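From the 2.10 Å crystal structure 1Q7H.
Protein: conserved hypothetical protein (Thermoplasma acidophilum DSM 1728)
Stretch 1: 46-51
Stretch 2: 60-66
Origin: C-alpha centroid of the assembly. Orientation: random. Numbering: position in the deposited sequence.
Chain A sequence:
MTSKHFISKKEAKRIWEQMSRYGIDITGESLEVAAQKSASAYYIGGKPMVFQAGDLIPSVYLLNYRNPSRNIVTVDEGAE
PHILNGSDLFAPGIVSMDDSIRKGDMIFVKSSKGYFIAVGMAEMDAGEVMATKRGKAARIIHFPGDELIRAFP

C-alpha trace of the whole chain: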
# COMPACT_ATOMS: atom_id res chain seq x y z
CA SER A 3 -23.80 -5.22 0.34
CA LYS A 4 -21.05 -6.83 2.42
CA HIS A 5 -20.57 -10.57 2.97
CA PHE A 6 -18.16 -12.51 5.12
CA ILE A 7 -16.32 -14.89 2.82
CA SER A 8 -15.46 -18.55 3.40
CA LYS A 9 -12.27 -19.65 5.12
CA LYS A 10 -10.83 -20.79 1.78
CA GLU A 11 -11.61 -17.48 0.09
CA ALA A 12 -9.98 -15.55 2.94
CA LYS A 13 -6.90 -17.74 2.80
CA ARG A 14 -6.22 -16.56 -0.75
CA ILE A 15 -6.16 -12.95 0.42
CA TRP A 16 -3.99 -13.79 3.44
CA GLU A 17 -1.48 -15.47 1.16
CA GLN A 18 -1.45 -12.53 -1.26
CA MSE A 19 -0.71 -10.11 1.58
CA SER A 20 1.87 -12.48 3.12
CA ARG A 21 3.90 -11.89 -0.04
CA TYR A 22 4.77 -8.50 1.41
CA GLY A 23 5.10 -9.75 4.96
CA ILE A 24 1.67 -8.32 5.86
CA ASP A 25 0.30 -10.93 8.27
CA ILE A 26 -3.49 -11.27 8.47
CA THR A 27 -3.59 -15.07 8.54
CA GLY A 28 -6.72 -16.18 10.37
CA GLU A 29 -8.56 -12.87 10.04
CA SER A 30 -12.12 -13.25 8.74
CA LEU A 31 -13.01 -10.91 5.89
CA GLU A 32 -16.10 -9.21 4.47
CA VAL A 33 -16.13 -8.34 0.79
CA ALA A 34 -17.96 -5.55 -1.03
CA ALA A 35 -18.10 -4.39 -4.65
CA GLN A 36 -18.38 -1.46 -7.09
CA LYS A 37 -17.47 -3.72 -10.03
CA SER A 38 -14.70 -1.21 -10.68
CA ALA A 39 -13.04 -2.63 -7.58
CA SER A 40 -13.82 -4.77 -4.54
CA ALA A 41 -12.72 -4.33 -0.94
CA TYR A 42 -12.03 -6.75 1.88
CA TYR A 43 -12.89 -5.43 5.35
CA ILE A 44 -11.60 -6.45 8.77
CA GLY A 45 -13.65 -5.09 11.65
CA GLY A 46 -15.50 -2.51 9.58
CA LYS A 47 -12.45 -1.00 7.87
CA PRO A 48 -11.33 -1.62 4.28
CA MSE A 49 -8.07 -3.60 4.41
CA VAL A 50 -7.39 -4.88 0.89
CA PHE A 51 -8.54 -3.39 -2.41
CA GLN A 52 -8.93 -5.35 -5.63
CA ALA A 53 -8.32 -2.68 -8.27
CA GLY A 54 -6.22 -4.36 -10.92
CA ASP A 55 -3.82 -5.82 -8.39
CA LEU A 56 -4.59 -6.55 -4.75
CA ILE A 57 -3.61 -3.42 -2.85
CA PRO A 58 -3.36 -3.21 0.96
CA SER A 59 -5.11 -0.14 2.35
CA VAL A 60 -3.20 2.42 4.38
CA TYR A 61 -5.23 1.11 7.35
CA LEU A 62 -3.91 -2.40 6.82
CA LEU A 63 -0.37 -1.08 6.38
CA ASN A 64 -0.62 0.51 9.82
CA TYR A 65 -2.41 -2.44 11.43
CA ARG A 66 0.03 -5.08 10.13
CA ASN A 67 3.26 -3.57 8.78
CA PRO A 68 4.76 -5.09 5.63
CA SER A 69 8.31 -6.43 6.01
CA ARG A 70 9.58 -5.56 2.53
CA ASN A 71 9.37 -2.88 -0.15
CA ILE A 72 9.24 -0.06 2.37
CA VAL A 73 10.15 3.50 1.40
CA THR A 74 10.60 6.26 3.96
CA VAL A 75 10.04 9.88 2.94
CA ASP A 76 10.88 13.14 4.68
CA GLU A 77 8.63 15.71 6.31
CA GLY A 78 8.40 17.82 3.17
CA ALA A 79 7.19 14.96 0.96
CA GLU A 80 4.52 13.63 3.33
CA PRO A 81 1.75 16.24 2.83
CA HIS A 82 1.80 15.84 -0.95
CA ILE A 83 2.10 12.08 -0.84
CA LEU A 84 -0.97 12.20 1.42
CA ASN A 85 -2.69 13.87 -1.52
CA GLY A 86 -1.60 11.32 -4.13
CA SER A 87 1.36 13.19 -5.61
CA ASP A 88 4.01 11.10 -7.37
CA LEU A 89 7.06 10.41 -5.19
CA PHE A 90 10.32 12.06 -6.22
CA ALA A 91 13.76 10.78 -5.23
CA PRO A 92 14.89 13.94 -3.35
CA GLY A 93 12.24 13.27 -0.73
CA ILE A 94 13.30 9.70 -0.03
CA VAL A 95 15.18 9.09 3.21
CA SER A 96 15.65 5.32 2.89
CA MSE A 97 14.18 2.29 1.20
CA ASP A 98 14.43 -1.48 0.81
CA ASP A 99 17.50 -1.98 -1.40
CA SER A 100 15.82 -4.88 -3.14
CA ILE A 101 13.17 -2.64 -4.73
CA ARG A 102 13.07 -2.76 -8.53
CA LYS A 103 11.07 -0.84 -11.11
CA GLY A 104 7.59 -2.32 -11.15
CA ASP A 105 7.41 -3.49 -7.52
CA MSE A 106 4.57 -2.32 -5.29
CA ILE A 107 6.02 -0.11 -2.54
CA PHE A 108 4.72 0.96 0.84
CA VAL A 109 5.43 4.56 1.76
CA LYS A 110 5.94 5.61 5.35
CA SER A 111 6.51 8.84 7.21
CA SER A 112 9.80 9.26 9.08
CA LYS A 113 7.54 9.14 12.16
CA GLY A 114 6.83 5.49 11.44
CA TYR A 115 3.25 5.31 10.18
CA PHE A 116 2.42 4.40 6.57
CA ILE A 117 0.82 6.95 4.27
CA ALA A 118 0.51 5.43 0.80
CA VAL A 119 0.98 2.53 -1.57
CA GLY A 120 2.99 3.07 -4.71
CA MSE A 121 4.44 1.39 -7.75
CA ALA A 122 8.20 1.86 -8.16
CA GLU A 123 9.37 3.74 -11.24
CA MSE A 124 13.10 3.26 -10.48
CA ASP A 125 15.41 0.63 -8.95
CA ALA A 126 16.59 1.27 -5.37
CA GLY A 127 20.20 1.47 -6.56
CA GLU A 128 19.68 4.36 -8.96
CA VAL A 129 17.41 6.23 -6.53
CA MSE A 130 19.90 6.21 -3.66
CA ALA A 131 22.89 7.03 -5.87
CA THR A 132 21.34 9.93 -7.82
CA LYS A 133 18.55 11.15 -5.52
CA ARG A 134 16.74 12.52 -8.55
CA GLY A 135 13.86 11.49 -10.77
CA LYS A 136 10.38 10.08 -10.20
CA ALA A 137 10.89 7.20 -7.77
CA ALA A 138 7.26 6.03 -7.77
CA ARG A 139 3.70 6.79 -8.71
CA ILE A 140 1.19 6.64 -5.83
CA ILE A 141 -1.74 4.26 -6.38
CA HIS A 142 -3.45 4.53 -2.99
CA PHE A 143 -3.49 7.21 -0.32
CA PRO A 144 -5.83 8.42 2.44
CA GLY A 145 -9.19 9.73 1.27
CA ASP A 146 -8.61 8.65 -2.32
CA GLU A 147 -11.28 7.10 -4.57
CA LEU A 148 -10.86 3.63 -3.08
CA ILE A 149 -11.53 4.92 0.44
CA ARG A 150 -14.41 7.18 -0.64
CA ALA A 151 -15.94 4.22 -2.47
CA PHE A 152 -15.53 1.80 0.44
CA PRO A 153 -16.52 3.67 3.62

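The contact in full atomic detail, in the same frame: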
# COMPACT_ATOMS: atom_id res chain seq x y z
N GLY A 46 -14.93 -3.76 10.04
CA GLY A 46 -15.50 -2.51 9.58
C GLY A 46 -14.62 -1.55 8.80
O GLY A 46 -15.10 -0.51 8.34
N LYS A 47 -13.34 -1.87 8.64
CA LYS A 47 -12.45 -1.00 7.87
C LYS A 47 -11.94 -1.70 6.62
O LYS A 47 -11.67 -2.90 6.64
CB LYS A 47 -11.25 -0.56 8.72
CG LYS A 47 -11.53 0.60 9.67
CD LYS A 47 -10.24 1.37 9.98
CE LYS A 47 -9.31 0.63 10.95
NZ LYS A 47 -9.66 0.88 12.38
N PRO A 48 -11.83 -0.97 5.50
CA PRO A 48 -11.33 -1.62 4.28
C PRO A 48 -9.84 -1.92 4.44
O PRO A 48 -9.06 -1.03 4.76
CB PRO A 48 -11.63 -0.59 3.19
CG PRO A 48 -11.54 0.72 3.92
CD PRO A 48 -12.26 0.41 5.22
N MSE A 49 -9.46 -3.18 4.24
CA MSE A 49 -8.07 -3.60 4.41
C MSE A 49 -7.32 -3.96 3.13
O MSE A 49 -6.11 -3.75 3.03
CB MSE A 49 -8.04 -4.77 5.40
CG MSE A 49 -8.59 -4.39 6.77
SE MSE A 49 -7.40 -3.18 7.73
CE MSE A 49 -8.28 -3.08 9.44
N VAL A 50 -8.02 -4.52 2.15
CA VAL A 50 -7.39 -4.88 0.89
C VAL A 50 -8.31 -4.49 -0.26
O VAL A 50 -9.49 -4.82 -0.25
CB VAL A 50 -7.11 -6.39 0.80
CG1 VAL A 50 -6.38 -6.71 -0.49
CG2 VAL A 50 -6.28 -6.85 2.00
N PHE A 51 -7.76 -3.79 -1.25
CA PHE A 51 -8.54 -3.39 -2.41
C PHE A 51 -8.16 -4.23 -3.61
O PHE A 51 -6.98 -4.56 -3.81
CB PHE A 51 -8.28 -1.91 -2.76
CG PHE A 51 -8.68 -0.95 -1.69
CD1 PHE A 51 -10.02 -0.76 -1.37
CD2 PHE A 51 -7.72 -0.22 -0.99
CE1 PHE A 51 -10.40 0.15 -0.37
CE2 PHE A 51 -8.09 0.69 0.00
CZ PHE A 51 -9.44 0.87 0.32
N VAL A 60 -4.12 1.79 3.45
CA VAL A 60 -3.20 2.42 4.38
C VAL A 60 -3.57 1.97 5.80
O VAL A 60 -2.72 1.97 6.68
CB VAL A 60 -3.22 3.96 4.29
CG1 VAL A 60 -2.48 4.41 3.03
CG2 VAL A 60 -4.66 4.47 4.27
N TYR A 61 -4.83 1.58 6.02
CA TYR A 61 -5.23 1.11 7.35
C TYR A 61 -4.56 -0.22 7.63
O TYR A 61 -4.08 -0.46 8.73
CB TYR A 61 -6.75 0.94 7.46
CG TYR A 61 -7.53 2.16 7.07
CD1 TYR A 61 -7.06 3.45 7.37
CD2 TYR A 61 -8.74 2.05 6.38
CE1 TYR A 61 -7.78 4.58 6.99
CE2 TYR A 61 -9.46 3.17 6.00
CZ TYR A 61 -8.98 4.43 6.30
OH TYR A 61 -9.70 5.53 5.91
N LEU A 62 -4.54 -1.10 6.63
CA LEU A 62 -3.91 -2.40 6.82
C LEU A 62 -2.40 -2.20 7.02
O LEU A 62 -1.80 -2.84 7.87
CB LEU A 62 -4.16 -3.33 5.63
CG LEU A 62 -3.44 -4.68 5.72
CD1 LEU A 62 -3.82 -5.39 7.03
CD2 LEU A 62 -3.81 -5.56 4.54
N LEU A 63 -1.80 -1.31 6.24
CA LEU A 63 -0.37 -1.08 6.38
C LEU A 63 0.00 -0.67 7.81
O LEU A 63 1.07 -1.01 8.31
CB LEU A 63 0.09 0.01 5.40
CG LEU A 63 0.11 -0.33 3.91
CD1 LEU A 63 0.66 0.86 3.15
CD2 LEU A 63 0.96 -1.55 3.64
N ASN A 64 -0.90 0.05 8.47
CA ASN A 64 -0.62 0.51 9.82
C ASN A 64 -1.07 -0.47 10.89
O ASN A 64 -0.63 -0.39 12.03
CB ASN A 64 -1.25 1.88 10.04
CG ASN A 64 -0.51 2.97 9.29
OD1 ASN A 64 -1.07 3.66 8.42
ND2 ASN A 64 0.76 3.13 9.61
N TYR A 65 -1.93 -1.42 10.51
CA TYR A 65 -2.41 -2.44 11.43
C TYR A 65 -1.42 -3.61 11.44
O TYR A 65 -1.12 -4.18 12.49
CB TYR A 65 -3.80 -2.90 11.00
CG TYR A 65 -4.28 -4.17 11.66
CD1 TYR A 65 -4.24 -4.31 13.05
CD2 TYR A 65 -4.81 -5.22 10.91
CE1 TYR A 65 -4.72 -5.46 13.68
CE2 TYR A 65 -5.30 -6.38 11.53
CZ TYR A 65 -5.25 -6.49 12.91
OH TYR A 65 -5.72 -7.63 13.53
N ARG A 66 -0.92 -3.97 10.27
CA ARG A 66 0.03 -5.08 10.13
C ARG A 66 1.10 -4.65 9.13
O ARG A 66 0.94 -4.85 7.92
CB ARG A 66 -0.70 -6.32 9.61
CG ARG A 66 -1.62 -6.97 10.63
CD ARG A 66 -0.80 -7.71 11.67
NE ARG A 66 -1.61 -8.25 12.75
CZ ARG A 66 -1.81 -7.65 13.91
NH1 ARG A 66 -1.26 -6.47 14.16
NH2 ARG A 66 -2.54 -8.25 14.85

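Packing of helix 60-65 across strand 47-51 in the conserved hypothetical protein of Thermoplasma acidophilum. The two elements cross almost at right angles (97° between their N-to-C directions), with axes 6.9 Å apart at closest approach; the contact buries 336 Å², both sides summed, and no hydrogen bond spans it, so it rests on van der Waals packing. Val60 opens the helix with its CA-to-CB bond directed away from the strand, and its side chain makes no contact there. Tyr61 points toward the strand and meets three consecutive residues. The aliphatic chain of Lys47 lies over one face of its ring (Lys47 CD to Tyr61 CD2, 4.0 Å), while the carbonyl of Pro48 approaches the ring edge, near its plane (Pro48 O to Tyr61 CD2, 3.5 Å). The proline ring packs alongside, Pro48 CG lying 3.8 Å from Tyr61 CE2, and the selenium of selenomethionine Met49 reaches the base of the side chain, with Met49 SE 4.2 Å from Tyr61 CB. Leu62 sits where the backbones come nearest: its CA is 5.0 Å from the CA of Met49. At this spacing Leu62 CB rests 3.3 Å from Met49 O and 3.9 Å from Met49 SE, and the side chain extends far enough to set Leu62 CD2 against Val50 CG2 at 3.8 Å. Leu63 points sideways and Asn64 is out of reach; neither has any surface covered by the strand. One turn after Tyr61, Tyr65 again points toward the strand, and the methyl end of Met49 meets its ring obliquely (Met49 CE to Tyr65 CD2, 4.3 Å). Met49 thus touches Tyr61, Leu62 and Tyr65. Arg66, the first residue to leave helical backbone angles, makes no contact with the strand, although its amide still closes the last turn through a hydrogen bond from Arg66 N to Leu62 O (2.8 Å).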